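Side-chain contacts in flavin adenine dinucleotide synthase (Saccharomyces cerevisiae, PDB 2WSI), which transfers the adenylyl group of ATP to flavin mononucleotide, forming the coenzyme FAD and releasing diphosphate: residues M9-T14 against L77-F82; V105-E110 against V142-A147; S130-Q135 against I152-E157. One frame throughout, in Å; residues are numbered along the deposited sequence.

Contact 1: M9-T14 against L77-F82; sequences MCYEIT and LWEYFF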
loop_
_atom_site.group_PDB
_atom_site.type_symbol
_atom_site.label_atom_id
_atom_site.label_comp_id
_atom_site.label_asym_id
_atom_site.label_seq_id
_atom_site.Cartn_x
_atom_site.Cartn_y
_atom_site.Cartn_z
ATOM N N MET A 9 -1.042 -16.286 -3.664
ATOM C CA MET A 9 -2.160 -15.810 -2.852
ATOM C C MET A 9 -2.675 -14.452 -3.371
ATOM O O MET A 9 -3.874 -14.273 -3.594
ATOM C CB MET A 9 -1.761 -15.699 -1.364
ATOM C CG MET A 9 -2.937 -15.168 -0.447
ATOM S SD MET A 9 -2.470 -14.890 1.301
ATOM C CE MET A 9 -1.442 -13.411 1.108
ATOM N N CYS A 10 -1.775 -13.497 -3.577
ATOM C CA CYS A 10 -2.189 -12.160 -4.023
ATOM C C CYS A 10 -2.811 -12.241 -5.430
ATOM O O CYS A 10 -3.769 -11.542 -5.772
ATOM C CB CYS A 10 -0.970 -11.237 -4.003
ATOM S SG CYS A 10 -0.485 -10.812 -2.285
ATOM N N TYR A 11 -2.275 -13.138 -6.238
ATOM C CA TYR A 11 -2.839 -13.398 -7.549
ATOM C C TYR A 11 -4.286 -13.863 -7.431
ATOM O O TYR A 11 -5.144 -13.400 -8.191
ATOM C CB TYR A 11 -2.008 -14.432 -8.325
ATOM C CG TYR A 11 -2.671 -14.805 -9.626
ATOM C CD1 TYR A 11 -2.526 -13.993 -10.763
ATOM C CD2 TYR A 11 -3.458 -15.941 -9.725
ATOM C CE1 TYR A 11 -3.175 -14.309 -11.974
ATOM C CE2 TYR A 11 -4.102 -16.273 -10.939
ATOM C CZ TYR A 11 -3.945 -15.459 -12.048
ATOM O OH TYR A 11 -4.555 -15.791 -13.238
ATOM N N GLU A 12 -4.560 -14.771 -6.489
ATOM C CA GLU A 12 -5.929 -15.279 -6.316
ATOM C C GLU A 12 -6.838 -14.158 -5.842
ATOM O O GLU A 12 -7.994 -14.055 -6.267
ATOM C CB GLU A 12 -5.978 -16.441 -5.299
ATOM C CG GLU A 12 -5.219 -17.694 -5.743
ATOM C CD GLU A 12 -5.335 -18.850 -4.744
ATOM O OE1 GLU A 12 -5.845 -18.654 -3.616
ATOM O OE2 GLU A 12 -4.916 -19.975 -5.085
ATOM N N ILE A 13 -6.316 -13.311 -4.964
ATOM C CA ILE A 13 -7.118 -12.221 -4.400
ATOM C C ILE A 13 -7.518 -11.261 -5.492
ATOM O O ILE A 13 -8.660 -10.835 -5.580
ATOM C CB ILE A 13 -6.352 -11.495 -3.265
ATOM C CG1 ILE A 13 -6.326 -12.392 -2.017
ATOM C CG2 ILE A 13 -7.013 -10.155 -2.904
ATOM C CD1 ILE A 13 -5.410 -11.876 -0.869
ATOM N N THR A 14 -6.559 -10.905 -6.319
ATOM C CA THR A 14 -6.781 -9.911 -7.335
ATOM C C THR A 14 -7.709 -10.498 -8.399
ATOM O O THR A 14 -8.664 -9.865 -8.823
ATOM C CB THR A 14 -5.427 -9.466 -7.917
ATOM O OG1 THR A 14 -4.624 -8.946 -6.832
ATOM C CG2 THR A 14 -5.625 -8.375 -8.963
ATOM N N LEU A 77 3.790 -10.403 -9.961
ATOM C CA LEU A 77 5.021 -11.208 -9.874
ATOM C C LEU A 77 4.700 -12.685 -10.194
ATOM O O LEU A 77 5.458 -13.394 -10.893
ATOM C CB LEU A 77 5.636 -11.049 -8.472
ATOM C CG LEU A 77 6.943 -11.793 -8.259
ATOM C CD1 LEU A 77 7.956 -11.302 -9.262
ATOM C CD2 LEU A 77 7.463 -11.620 -6.806
ATOM N N TRP A 78 3.570 -13.153 -9.687
ATOM C CA TRP A 78 3.125 -14.517 -9.972
ATOM C C TRP A 78 2.970 -14.683 -11.497
ATOM O O TRP A 78 3.547 -15.594 -12.117
ATOM C CB TRP A 78 1.796 -14.774 -9.290
ATOM C CG TRP A 78 1.277 -16.180 -9.448
ATOM C CD1 TRP A 78 0.113 -16.574 -10.086
ATOM C CD2 TRP A 78 1.867 -17.376 -8.919
ATOM N NE1 TRP A 78 -0.038 -17.948 -9.990
ATOM C CE2 TRP A 78 1.024 -18.460 -9.279
ATOM C CE3 TRP A 78 3.045 -17.643 -8.202
ATOM C CZ2 TRP A 78 1.327 -19.787 -8.943
ATOM C CZ3 TRP A 78 3.340 -18.958 -7.867
ATOM C CH2 TRP A 78 2.485 -20.015 -8.237
ATOM N N GLU A 79 2.200 -13.790 -12.101
ATOM C CA GLU A 79 1.990 -13.852 -13.561
ATOM C C GLU A 79 3.308 -13.739 -14.355
ATOM O O GLU A 79 3.511 -14.415 -15.358
ATOM C CB GLU A 79 0.977 -12.765 -13.990
ATOM C CG GLU A 79 0.615 -12.810 -15.474
ATOM C CD GLU A 79 -0.657 -12.032 -15.800
ATOM O OE1 GLU A 79 -1.537 -11.917 -14.922
ATOM O OE2 GLU A 79 -0.761 -11.534 -16.939
ATOM N N TYR A 80 4.224 -12.906 -13.880
ATOM C CA TYR A 80 5.510 -12.657 -14.540
ATOM C C TYR A 80 6.318 -13.943 -14.671
ATOM O O TYR A 80 6.982 -14.212 -15.677
ATOM C CB TYR A 80 6.305 -11.635 -13.712
ATOM C CG TYR A 80 7.787 -11.526 -14.025
ATOM C CD1 TYR A 80 8.236 -10.759 -15.098
ATOM C CD2 TYR A 80 8.736 -12.150 -13.219
ATOM C CE1 TYR A 80 9.596 -10.636 -15.386
ATOM C CE2 TYR A 80 10.114 -12.023 -13.482
ATOM C CZ TYR A 80 10.528 -11.269 -14.571
ATOM O OH TYR A 80 11.866 -11.126 -14.850
ATOM N N PHE A 81 6.254 -14.747 -13.639
ATOM C CA PHE A 81 6.996 -15.984 -13.646
ATOM C C PHE A 81 6.537 -16.871 -14.812
ATOM O O PHE A 81 7.349 -17.488 -15.491
ATOM C CB PHE A 81 6.802 -16.686 -12.328
ATOM C CG PHE A 81 7.362 -18.065 -12.295
ATOM C CD1 PHE A 81 8.741 -18.274 -12.196
ATOM C CD2 PHE A 81 6.519 -19.158 -12.359
ATOM C CE1 PHE A 81 9.263 -19.565 -12.156
ATOM C CE2 PHE A 81 7.032 -20.451 -12.314
ATOM C CZ PHE A 81 8.413 -20.645 -12.218
ATOM N N PHE A 82 5.236 -16.930 -15.046
ATOM C CA PHE A 82 4.721 -17.799 -16.102
ATOM C C PHE A 82 4.960 -17.217 -17.504
ATOM O O PHE A 82 5.310 -17.947 -18.436
ATOM C CB PHE A 82 3.248 -18.131 -15.825
ATOM C CG PHE A 82 3.068 -18.941 -14.571
ATOM C CD1 PHE A 82 3.276 -20.314 -14.587
ATOM C CD2 PHE A 82 2.748 -18.329 -13.363
ATOM C CE1 PHE A 82 3.145 -21.074 -13.437
ATOM C CE2 PHE A 82 2.624 -19.078 -12.192
ATOM C CZ PHE A 82 2.826 -20.462 -12.236
#
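Y11 lays one face of its phenol ring against the indole of W78, where the N-terminal helix 3-18 packs on helix 64-87 of the Rossmann-like α/β domain of the PAPS reductase family. The tyrosine CB begins the contact, 3.5 Å from W78 CD1. CG is closer still, 3.3 Å from that same CD1, which makes this a tight touch. Beyond CG the ring keeps the same face to the pyrrole corner: Y11 CD2 lies 3.6 Å from W78 CD1 and also approaches NE1, while Y11 CD1 is slightly farther off. The two planes meet obliquely, at 45°. Y11 has CG anti to the backbone N (chi1 174°), as has W78, which places the two rings in contact. Between the two segments the CA atoms come nearest at Y11 and W78, 6.5 Å apart, and flat rings suit so close an approach because they can lie against each other. Trimming Y11 to an alanine would remove the ring that W78 CD1 rests against, and is likely to open a gap beside the five-membered ring. F82 CE2 lies over one face of that indole, toward its rim. Farther along the phenol, the carboxylate of E79, salt-bridged to R38 of helix 25-45, turns its plane 79° from the ring and sets OE1 at the ring's edge, 4.1 Å from Y11 CE1.

Contact 2: V105-E110 against V142-A147; sequences VFIDQE and VNMADA. With FAD (flavin-adenine dinucleotide), chain C.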
loop_
_atom_site.group_PDB
_atom_site.type_symbol
_atom_site.label_atom_id
_atom_site.label_comp_id
_atom_site.label_asym_id
_atom_site.label_seq_id
_atom_site.Cartn_x
_atom_site.Cartn_y
_atom_site.Cartn_z
ATOM N N VAL A 105 12.448 -1.465 0.702
ATOM C CA VAL A 105 13.120 -0.425 1.463
ATOM C C VAL A 105 12.112 0.300 2.326
ATOM O O VAL A 105 11.070 0.699 1.818
ATOM C CB VAL A 105 13.839 0.598 0.547
ATOM C CG1 VAL A 105 12.967 0.976 -0.627
ATOM C CG2 VAL A 105 14.219 1.863 1.337
ATOM N N PHE A 106 12.426 0.454 3.619
ATOM C CA PHE A 106 11.568 1.156 4.559
ATOM C C PHE A 106 12.403 2.223 5.226
ATOM O O PHE A 106 13.428 1.915 5.838
ATOM C CB PHE A 106 11.032 0.210 5.640
ATOM C CG PHE A 106 10.266 0.922 6.749
ATOM C CD1 PHE A 106 9.359 1.937 6.451
ATOM C CD2 PHE A 106 10.456 0.567 8.081
ATOM C CE1 PHE A 106 8.650 2.581 7.453
ATOM C CE2 PHE A 106 9.750 1.223 9.107
ATOM C CZ PHE A 106 8.851 2.224 8.784
ATOM N N ILE A 107 11.980 3.477 5.121
ATOM C CA ILE A 107 12.711 4.520 5.826
ATOM C C ILE A 107 12.065 4.705 7.187
ATOM O O ILE A 107 10.924 5.162 7.288
ATOM C CB ILE A 107 12.786 5.829 5.036
ATOM C CG1 ILE A 107 13.337 5.577 3.622
ATOM C CG2 ILE A 107 13.669 6.846 5.789
ATOM C CD1 ILE A 107 14.730 4.866 3.601
ATOM N N ASP A 108 12.784 4.289 8.229
ATOM C CA ASP A 108 12.310 4.427 9.599
ATOM C C ASP A 108 12.809 5.747 10.171
ATOM O O ASP A 108 13.979 6.090 10.015
ATOM C CB ASP A 108 12.827 3.270 10.447
ATOM C CG ASP A 108 12.100 3.138 11.773
ATOM O OD1 ASP A 108 10.947 3.600 11.875
ATOM O OD2 ASP A 108 12.678 2.549 12.712
ATOM N N GLN A 109 11.929 6.478 10.854
ATOM C CA GLN A 109 12.268 7.800 11.373
ATOM C C GLN A 109 11.941 7.893 12.865
ATOM O O GLN A 109 11.262 7.027 13.405
ATOM C CB GLN A 109 11.532 8.859 10.555
ATOM C CG GLN A 109 11.657 8.588 9.046
ATOM C CD GLN A 109 10.849 9.557 8.184
ATOM O OE1 GLN A 109 9.633 9.414 8.030
ATOM N NE2 GLN A 109 11.530 10.540 7.610
ATOM N N GLU A 110 12.433 8.931 13.539
ATOM C CA GLU A 110 12.219 9.042 14.985
ATOM C C GLU A 110 10.740 9.202 15.290
ATOM O O GLU A 110 10.254 8.710 16.311
ATOM C CB GLU A 110 13.007 10.208 15.601
ATOM C CG GLU A 110 14.422 9.843 16.062
ATOM C CD GLU A 110 14.452 8.994 17.338
ATOM O OE1 GLU A 110 13.425 8.908 18.056
ATOM O OE2 GLU A 110 15.524 8.413 17.624
ATOM N N VAL A 142 16.256 11.742 7.860
ATOM C CA VAL A 142 15.399 12.865 8.228
ATOM C C VAL A 142 14.652 13.401 7.008
ATOM O O VAL A 142 13.428 13.517 7.031
ATOM C CB VAL A 142 16.219 13.978 8.926
ATOM C CG1 VAL A 142 15.777 15.372 8.471
ATOM C CG2 VAL A 142 16.110 13.829 10.441
ATOM N N ASN A 143 15.399 13.731 5.955
ATOM C CA ASN A 143 14.822 14.127 4.685
ATOM C C ASN A 143 14.815 12.906 3.799
ATOM O O ASN A 143 15.810 12.179 3.726
ATOM C CB ASN A 143 15.658 15.225 4.039
ATOM C CG ASN A 143 15.942 16.367 4.987
ATOM O OD1 ASN A 143 15.095 17.246 5.199
ATOM N ND2 ASN A 143 17.144 16.365 5.568
ATOM N N MET A 144 13.704 12.661 3.128
ATOM C CA MET A 144 13.575 11.413 2.397
ATOM C C MET A 144 14.568 11.332 1.230
ATOM O O MET A 144 15.126 10.282 0.992
ATOM C CB MET A 144 12.132 11.200 1.956
ATOM C CG MET A 144 11.249 10.734 3.110
ATOM S SD MET A 144 11.182 8.928 3.242
ATOM C CE MET A 144 9.846 8.632 2.131
ATOM N N ALA A 145 14.794 12.438 0.517
ATOM C CA ALA A 145 15.811 12.474 -0.516
ATOM C C ALA A 145 17.165 11.950 -0.007
ATOM O O ALA A 145 17.847 11.202 -0.712
ATOM C CB ALA A 145 15.964 13.905 -1.065
ATOM N N ASP A 146 17.552 12.323 1.208
ATOM C CA ASP A 146 18.865 11.925 1.716
ATOM C C ASP A 146 18.844 10.458 2.136
ATOM O O ASP A 146 19.804 9.721 1.916
ATOM C CB ASP A 146 19.302 12.813 2.891
ATOM C CG ASP A 146 19.413 14.299 2.507
ATOM O OD1 ASP A 146 19.993 14.622 1.445
ATOM O OD2 ASP A 146 18.912 15.144 3.279
ATOM N N ALA A 147 17.753 10.038 2.745
ATOM C CA ALA A 147 17.583 8.632 3.101
ATOM C C ALA A 147 17.765 7.740 1.862
ATOM O O ALA A 147 18.422 6.686 1.922
ATOM C CB ALA A 147 16.205 8.406 3.723
HETATM P PA FAD C . 3.891 9.632 1.078
HETATM O O1A FAD C . 3.281 9.686 2.452
HETATM O O2A FAD C . 5.260 10.256 1.068
HETATM O O5B FAD C . 3.899 8.143 0.433
HETATM C C5B FAD C . 4.090 8.014 -0.963
HETATM C C4B FAD C . 4.839 6.705 -1.233
HETATM O O4B FAD C . 6.200 6.871 -0.933
HETATM C C3B FAD C . 4.349 5.580 -0.342
HETATM O O3B FAD C . 3.274 4.886 -0.924
HETATM C C2B FAD C . 5.587 4.710 -0.230
HETATM O O2B FAD C . 5.691 3.850 -1.345
HETATM C C1B FAD C . 6.702 5.722 -0.277
HETATM N N9A FAD C . 7.061 6.081 1.104
HETATM C C8A FAD C . 6.611 7.137 1.855
HETATM N N7A FAD C . 7.219 7.099 3.072
HETATM C C5A FAD C . 8.031 6.010 3.093
HETATM C C6A FAD C . 8.864 5.480 4.057
HETATM N N6A FAD C . 9.019 6.046 5.268
HETATM N N1A FAD C . 9.583 4.363 3.745
HETATM C C2A FAD C . 9.491 3.750 2.513
HETATM N N3A FAD C . 8.629 4.259 1.569
HETATM C C4A FAD C . 7.944 5.387 1.860
HETATM N N1 FAD C . 9.582 14.206 -4.921
HETATM C C2 FAD C . 10.059 15.046 -5.893
HETATM O O2 FAD C . 9.675 16.215 -5.945
HETATM N N3 FAD C . 10.970 14.588 -6.812
HETATM C C4 FAD C . 11.421 13.287 -6.766
HETATM O O4 FAD C . 12.233 12.940 -7.630
HETATM C C4X FAD C . 10.940 12.425 -5.776
HETATM N N5 FAD C . 11.362 11.101 -5.692
HETATM C C5X FAD C . 10.867 10.263 -4.712
HETATM C C6 FAD C . 11.285 8.935 -4.618
HETATM C C7 FAD C . 10.791 8.118 -3.597
HETATM C C7M FAD C . 11.229 6.688 -3.461
HETATM C C8 FAD C . 9.871 8.631 -2.691
HETATM C C8M FAD C . 9.310 7.761 -1.606
HETATM C C9 FAD C . 9.452 9.945 -2.795
HETATM C C9A FAD C . 9.951 10.765 -3.787
HETATM N N10 FAD C . 9.528 12.078 -3.855
HETATM C C10 FAD C . 10.004 12.896 -4.860
HETATM C "C1'" FAD C . 8.513 12.587 -2.868
HETATM C "C2'" FAD C . 7.081 12.335 -3.391
HETATM O "O2'" FAD C . 6.871 12.800 -4.703
HETATM C "C3'" FAD C . 6.006 12.931 -2.487
HETATM O "O3'" FAD C . 6.020 14.332 -2.610
HETATM C "C4'" FAD C . 6.234 12.536 -1.040
HETATM O "O4'" FAD C . 6.472 11.146 -0.948
HETATM C "C5'" FAD C . 5.004 12.867 -0.194
HETATM O "O5'" FAD C . 3.838 12.493 -0.905
HETATM P P FAD C . 2.597 11.799 -0.148
HETATM O O1P FAD C . 2.444 12.405 1.227
HETATM O O2P FAD C . 1.360 11.855 -1.017
HETATM O O3P FAD C . 2.903 10.239 -0.008
#
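I107 packs its branched side chain against M144 and A147, and this is the dense half of the contact. Its CG2 rests 3.6 Å from A147 CB, and CD1 also reaches that methyl; a small side chain suits the spot, since it lets the helix backbone approach the isoleucine. CB and CG1 lie alongside the thioether, with M144 SD 3.9 Å from I107 CB, the two chains sliding past each other in opposite directions. The methionine is bent at chi2 (-91°) and again at chi3, and this double turn brings its methyl over a face of the FAD adenine, CE 3.2 Å from N7A. A flexible, unbranched apolar chain is well suited to such a task, touching the isoleucine by its sulfur and the purine by its tip.

The site lies just past the C-terminal end of parallel strand 102-106, where nucleotide-binding α/β folds of the Rossmann type commonly hold their ligand. There the I107 backbone reads the Watson-Crick edge of adenine: I107 N donates to N1A over 2.9 Å, nearly straight at 170°, and N6A donates to I107 O equally straight. This donor-acceptor pattern matches adenine and would probably be mismatched by guanine. S59 O, D182 and G164 N bond FAD as well, and F148 backs I107 from within helix 144-154.

Toward solvent the fit slackens. Q109 extends beyond CG, yet its NE2 stays 3.6 Å from V142 O, a polar approach without a hydrogen bond. V142 points its side chain away, and exposed N143, at the N-cap position of the helix, gives its ND2 only weakly to D146 OD2.

Contact 3: S130-Q135 against I152-E157; sequences SLYESQ and IKIYPE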
loop_
_atom_site.group_PDB
_atom_site.type_symbol
_atom_site.label_atom_id
_atom_site.label_comp_id
_atom_site.label_asym_id
_atom_site.label_seq_id
_atom_site.Cartn_x
_atom_site.Cartn_y
_atom_site.Cartn_z
ATOM N N SER A 130 12.522 -8.768 1.735
ATOM C CA SER A 130 13.883 -8.574 2.226
ATOM C C SER A 130 14.008 -7.106 2.537
ATOM O O SER A 130 14.174 -6.271 1.645
ATOM C CB SER A 130 14.919 -8.937 1.171
ATOM O OG SER A 130 16.226 -8.658 1.659
ATOM N N LEU A 131 13.911 -6.786 3.810
ATOM C CA LEU A 131 13.759 -5.398 4.196
ATOM C C LEU A 131 15.069 -4.694 4.509
ATOM O O LEU A 131 15.786 -5.075 5.435
ATOM C CB LEU A 131 12.850 -5.342 5.417
ATOM C CG LEU A 131 12.388 -3.950 5.822
ATOM C CD1 LEU A 131 11.309 -3.463 4.823
ATOM C CD2 LEU A 131 11.851 -4.015 7.216
ATOM N N TYR A 132 15.392 -3.671 3.733
ATOM C CA TYR A 132 16.347 -2.674 4.191
ATOM C C TYR A 132 15.554 -1.684 5.016
ATOM O O TYR A 132 14.576 -1.110 4.514
ATOM C CB TYR A 132 16.971 -1.951 3.013
ATOM C CG TYR A 132 17.783 -0.726 3.379
ATOM C CD1 TYR A 132 19.141 -0.818 3.677
ATOM C CD2 TYR A 132 17.197 0.539 3.383
ATOM C CE1 TYR A 132 19.890 0.335 3.988
ATOM C CE2 TYR A 132 17.926 1.685 3.682
ATOM C CZ TYR A 132 19.263 1.583 3.979
ATOM O OH TYR A 132 19.948 2.747 4.262
ATOM N N GLU A 133 15.948 -1.490 6.275
ATOM C CA GLU A 133 15.361 -0.433 7.108
ATOM C C GLU A 133 16.426 0.558 7.586
ATOM O O GLU A 133 17.341 0.186 8.325
ATOM C CB GLU A 133 14.646 -1.033 8.331
ATOM C CG GLU A 133 14.071 0.048 9.265
ATOM C CD GLU A 133 13.217 -0.507 10.404
ATOM O OE1 GLU A 133 13.205 -1.734 10.621
ATOM O OE2 GLU A 133 12.559 0.296 11.101
ATOM N N SER A 134 16.298 1.814 7.178
ATOM C CA SER A 134 17.192 2.872 7.640
ATOM C C SER A 134 17.184 2.936 9.163
ATOM O O SER A 134 16.274 2.439 9.807
ATOM C CB SER A 134 16.763 4.225 7.077
ATOM O OG SER A 134 15.577 4.664 7.699
ATOM N N GLN A 135 18.200 3.571 9.724
ATOM C CA GLN A 135 18.347 3.703 11.169
ATOM C C GLN A 135 17.645 4.989 11.607
ATOM O O GLN A 135 17.910 6.052 11.049
ATOM C CB GLN A 135 19.835 3.760 11.538
ATOM C CG GLN A 135 20.737 2.878 10.667
ATOM C CD GLN A 135 21.278 3.592 9.419
ATOM O OE1 GLN A 135 20.546 3.846 8.438
ATOM N NE2 GLN A 135 22.579 3.897 9.441
ATOM N N ILE A 152 20.882 4.201 -2.082
ATOM C CA ILE A 152 21.438 4.004 -3.425
ATOM C C ILE A 152 22.948 3.871 -3.360
ATOM O O ILE A 152 23.557 3.160 -4.166
ATOM C CB ILE A 152 21.089 5.207 -4.357
ATOM C CG1 ILE A 152 19.586 5.250 -4.652
ATOM C CG2 ILE A 152 21.872 5.149 -5.669
ATOM C CD1 ILE A 152 19.020 3.947 -5.184
ATOM N N LYS A 153 23.566 4.517 -2.376
ATOM C CA LYS A 153 25.015 4.377 -2.227
ATOM C C LYS A 153 25.385 2.963 -1.763
ATOM O O LYS A 153 26.396 2.400 -2.186
ATOM C CB LYS A 153 25.558 5.438 -1.258
ATOM C CG LYS A 153 27.068 5.414 -1.158
ATOM C CD LYS A 153 27.589 6.252 -0.002
ATOM C CE LYS A 153 29.039 5.887 0.330
ATOM N NZ LYS A 153 29.263 4.397 0.404
ATOM N N ILE A 154 24.565 2.391 -0.886
ATOM C CA ILE A 154 24.773 1.033 -0.387
ATOM C C ILE A 154 24.428 0.009 -1.480
ATOM O O ILE A 154 25.093 -1.025 -1.634
ATOM C CB ILE A 154 23.911 0.794 0.875
ATOM C CG1 ILE A 154 24.371 1.729 2.007
ATOM C CG2 ILE A 154 23.983 -0.674 1.318
ATOM C CD1 ILE A 154 23.478 1.723 3.254
ATOM N N TYR A 155 23.396 0.317 -2.261
ATOM C CA TYR A 155 22.900 -0.595 -3.297
ATOM C C TYR A 155 22.896 0.088 -4.669
ATOM O O TYR A 155 21.856 0.405 -5.194
ATOM C CB TYR A 155 21.472 -1.051 -2.955
ATOM C CG TYR A 155 21.413 -1.877 -1.716
ATOM C CD1 TYR A 155 21.881 -3.191 -1.714
ATOM C CD2 TYR A 155 20.961 -1.330 -0.513
ATOM C CE1 TYR A 155 21.835 -3.960 -0.557
ATOM C CE2 TYR A 155 20.910 -2.089 0.645
ATOM C CZ TYR A 155 21.356 -3.393 0.619
ATOM O OH TYR A 155 21.324 -4.137 1.773
ATOM N N PRO A 156 24.074 0.308 -5.245
ATOM C CA PRO A 156 24.148 1.067 -6.498
ATOM C C PRO A 156 23.499 0.334 -7.688
ATOM O O PRO A 156 23.173 0.958 -8.673
ATOM C CB PRO A 156 25.660 1.262 -6.710
ATOM C CG PRO A 156 26.337 0.216 -5.845
ATOM C CD PRO A 156 25.400 -0.030 -4.685
ATOM N N GLU A 157 23.307 -0.979 -7.576
ATOM C CA GLU A 157 22.639 -1.741 -8.621
ATOM C C GLU A 157 21.146 -1.337 -8.753
ATOM O O GLU A 157 20.481 -1.692 -9.726
ATOM C CB GLU A 157 22.756 -3.255 -8.336
ATOM C CG GLU A 157 21.949 -3.738 -7.095
ATOM C CD GLU A 157 22.746 -3.735 -5.776
ATOM O OE1 GLU A 157 23.684 -2.919 -5.612
ATOM O OE2 GLU A 157 22.404 -4.551 -4.886
#
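Y132 receives the edge of Y155 toward the face of its ring in an offset edge-to-face contact, with the planes 89° apart and the centroids separated by 6.0 Å. Y132 CD1, 3.7 Å from Y155 CE2, lies near the plane of the Y155 ring. The far end of Y132 has a different neighbour: I154 CD1 lies 3.8 Å from Y132 OH and about as far from CE1, its side chain crossing that of the tyrosine at about a right angle.

One shell out, I154 and Y155 brace each other. I154 CG2 sits 3.4 Å above one face of the Y155 ring, toward its rim, and E157 OE2 lies in plane at that ring's edge. Y155, the first residue to leave helical geometry after helix 144-154, carries its ring at the point where the chain turns. F151, farther back in the helix, meets both tyrosine rings. Y132 is set by strand 129-133, an outermost strand of the sheet, whose backbone bonds to T104 and F106 of the neighbouring strand; its CG, anti to the backbone N (chi1 169°), places the ring where I154 and Y155 meet it. The contact thus falls on the connection that leaves this edge strand through helix 144-154, as in Rossmann-like sheets.

Tyrosines suit such a half-exposed seam, since their rings pack while their hydroxyls tolerate water. Dispersion, with perhaps a modest C-H/π attraction, probably accounts for most of the contact; with no polar pairing between its two segments, it depends on ring shape and close fit.

In the fold
From the N terminus, contact 1 comes first: it joins helix 3-18 to helix 64-87, closing a loop of 62 residues that includes helix 25-45 and strand 56-59. That loop is complete before contact 2 opens at strand 102-106, so the two stand in series, their centres about 30 Å apart. Contacts 2 and 3 cross, because strand 129-133 begins contact 3 before the chain returns to 142-147 and then 152-157. Both fasten helix 144-154 to two neighbouring strands, 102-106 and the outermost 129-133, contact 2 near the helix start and contact 3 at its end. They also touch directly through these strands, where F106 N lies 2.8 Å from Y132 O, a probable hydrogen bond.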